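Local coordinates for cutinase-like protein (Cryptococcus sp., PDB 2CZQ), which probably hydrolyses carboxylic esters, as a secreted cutinase-like enzyme with the alpha/beta-hydrolase fold, at residues V10-R15 with R65-G70. Sequence-based numbering, arbitrary orientation. Where two conformers were deposited one is given.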
loop_
_atom_site.group_PDB
_atom_site.type_symbol
_atom_site.label_atom_id
_atom_site.label_comp_id
_atom_site.label_asym_id
_atom_site.label_seq_id
_atom_site.Cartn_x
_atom_site.Cartn_y
_atom_site.Cartn_z
ATOM N N VAL A 10 -9.931 6.463 -5.947
ATOM C CA VAL A 10 -10.202 5.730 -4.723
ATOM C C VAL A 10 -8.874 5.332 -4.096
ATOM O O VAL A 10 -7.986 4.799 -4.774
ATOM C CB VAL A 10 -11.052 4.468 -4.977
ATOM C CG1 VAL A 10 -11.498 3.851 -3.663
ATOM C CG2 VAL A 10 -12.260 4.791 -5.839
ATOM N N LEU A 11 -8.763 5.607 -2.801
ATOM C CA LEU A 11 -7.650 5.153 -1.982
ATOM C C LEU A 11 -8.126 3.880 -1.301
ATOM O O LEU A 11 -8.892 3.926 -0.338
ATOM C CB LEU A 11 -7.261 6.231 -0.963
ATOM C CG LEU A 11 -7.023 7.635 -1.539
ATOM C CD1 LEU A 11 -6.778 8.643 -0.429
ATOM C CD2 LEU A 11 -5.866 7.647 -2.532
ATOM N N ILE A 12 -7.729 2.742 -1.861
ATOM C CA ILE A 12 -8.116 1.449 -1.324
ATOM C C ILE A 12 -7.055 1.071 -0.311
ATOM O O ILE A 12 -5.886 0.913 -0.671
ATOM C CB ILE A 12 -8.193 0.383 -2.447
ATOM C CG1 ILE A 12 -9.329 0.700 -3.430
ATOM C CG2 ILE A 12 -8.342 -1.027 -1.849
ATOM C CD1 ILE A 12 -9.363 -0.193 -4.664
ATOM N N ASN A 13 -7.454 0.940 0.949
ATOM C CA ASN A 13 -6.495 0.610 1.994
ATOM C C ASN A 13 -6.885 -0.654 2.729
ATOM O O ASN A 13 -8.052 -0.843 3.097
ATOM C CB ASN A 13 -6.273 1.787 2.957
ATOM C CG ASN A 13 -7.419 1.982 3.933
ATOM O OD1 ASN A 13 -7.321 1.598 5.102
ATOM N ND2 ASN A 13 -8.513 2.576 3.463
ATOM N N THR A 14 -5.894 -1.521 2.918
ATOM C CA THR A 14 -6.078 -2.794 3.589
ATOM C C THR A 14 -5.270 -2.779 4.880
ATOM O O THR A 14 -4.056 -2.537 4.876
ATOM C CB THR A 14 -5.656 -3.943 2.671
ATOM O OG1 THR A 14 -6.337 -3.812 1.418
ATOM C CG2 THR A 14 -6.121 -5.285 3.227
ATOM N N ARG A 15 -5.962 -3.040 5.983
ATOM C CA ARG A 15 -5.428 -2.812 7.317
ATOM C C ARG A 15 -4.626 -3.991 7.856
ATOM O O ARG A 15 -4.599 -5.078 7.269
ATOM C CB ARG A 15 -6.571 -2.475 8.271
ATOM C CG ARG A 15 -7.411 -3.667 8.680
ATOM C CD ARG A 15 -8.739 -3.251 9.242
ATOM N NE ARG A 15 -9.517 -4.349 9.807
ATOM C CZ ARG A 15 -10.286 -5.170 9.107
ATOM N NH1 ARG A 15 -10.375 -5.056 7.786
ATOM N NH2 ARG A 15 -10.982 -6.109 9.731
ATOM N N ARG A 65 -12.136 -6.733 -6.217
ATOM C CA ARG A 65 -13.561 -6.455 -6.387
ATOM C C ARG A 65 -13.817 -4.950 -6.505
ATOM O O ARG A 65 -14.536 -4.507 -7.409
ATOM C CB ARG A 65 -14.374 -7.058 -5.239
ATOM C CG ARG A 65 -15.850 -6.661 -5.215
ATOM C CD ARG A 65 -16.435 -6.583 -3.810
ATOM N NE ARG A 65 -16.791 -5.220 -3.415
ATOM C CZ ARG A 65 -15.938 -4.297 -2.975
ATOM N NH1 ARG A 65 -14.645 -4.561 -2.872
ATOM N NH2 ARG A 65 -16.384 -3.093 -2.644
ATOM N N ARG A 66 -13.233 -4.166 -5.600
ATOM C CA ARG A 66 -13.429 -2.719 -5.628
ATOM C C ARG A 66 -12.854 -2.100 -6.898
ATOM O O ARG A 66 -13.478 -1.220 -7.497
ATOM C CB ARG A 66 -12.849 -2.041 -4.379
ATOM C CG ARG A 66 -13.096 -0.539 -4.315
ATOM C CD ARG A 66 -14.567 -0.192 -4.219
ATOM N NE ARG A 66 -14.869 1.236 -4.230
ATOM C CZ ARG A 66 -14.983 1.986 -5.326
ATOM N NH1 ARG A 66 -14.768 1.469 -6.530
ATOM N NH2 ARG A 66 -15.315 3.266 -5.214
ATOM N N ILE A 67 -11.672 -2.557 -7.307
ATOM C CA ILE A 67 -11.059 -2.065 -8.536
ATOM C C ILE A 67 -11.988 -2.305 -9.726
ATOM O O ILE A 67 -12.273 -1.392 -10.509
ATOM C CB ILE A 67 -9.693 -2.740 -8.777
ATOM C CG1 ILE A 67 -8.671 -2.257 -7.748
ATOM C CG2 ILE A 67 -9.203 -2.490 -10.212
ATOM C CD1 ILE A 67 -7.389 -3.070 -7.747
ATOM N N ASN A 68 -12.458 -3.540 -9.858
ATOM C CA ASN A 68 -13.268 -3.905 -11.007
ATOM C C ASN A 68 -14.648 -3.256 -10.989
ATOM O O ASN A 68 -15.144 -2.831 -12.031
ATOM C CB ASN A 68 -13.349 -5.422 -11.144
ATOM C CG ASN A 68 -12.026 -6.039 -11.580
ATOM O OD1 ASN A 68 -11.211 -5.397 -12.240
ATOM N ND2 ASN A 68 -11.810 -7.293 -11.204
ATOM N N SER A 69 -15.254 -3.145 -9.811
ATOM C CA SER A 69 -16.560 -2.493 -9.712
ATOM C C SER A 69 -16.466 -1.020 -10.091
ATOM O O SER A 69 -17.349 -0.495 -10.776
ATOM C CB SER A 69 -17.120 -2.610 -8.293
ATOM O OG SER A 69 -17.435 -3.947 -7.965
ATOM N N GLY A 70 -15.393 -0.360 -9.657
ATOM C CA GLY A 70 -15.169 1.027 -10.007
ATOM C C GLY A 70 -14.995 1.208 -11.501
ATOM O O GLY A 70 -15.578 2.119 -12.092
#
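Strand residues 10-14, carrying Val10 and Ile12, run nearly antiparallel to helix residues 65-70, which present Arg66 and Ile67; the two short axes stand 10.4 Å apart at an angle of 163°. This is the usual way an alpha/beta fold clothes its sheet, alternate strand residues facing a helix laid along one side. Here Val10 and Ile12 supply that face, while the intervening Leu11 packs on helix 28-37 instead.

Ile12 does the purely apolar work. With chi1 at -66° from the backbone N, CG1 lies anti to the carbonyl carbon, and the extended second torsion carries CD1 out to the helix, where it meets two neighbours at once. Ile12 CD1 rests on Arg66 CG at 3.8 Å, and the same methyl lies 3.8 Å from Ile67 CG1, the two isoleucine side chains crossing at about a right angle.

Arg66 takes part at both ends of its side chain. CB and CG serve as hydrocarbon against Ile12; a bend at chi2 (64°) then turns the remainder of the chain along the sheet toward Val10. There the valine methyls lie over one face of the guanidinium near its rim, with Val10 CG2 3.5 Å from Arg66 NH2. Tyr44 of strand 41-45 touches both Val10 and Arg66, so the neighbouring strand, outermost in the sheet, borders the contact.

No hydrogen bond joins the two segments, so the contact rests on dispersion and on the burial of methyl groups. A guanidinium can accept such company because its flat face is weakly solvated, whereas its N-H groups, directed around the rim, remain available for polar partners: Arg66 NH2 donates to a bound citrate, probably from the crystallisation liquor, while its first two side-chain carbons pack on Ile12.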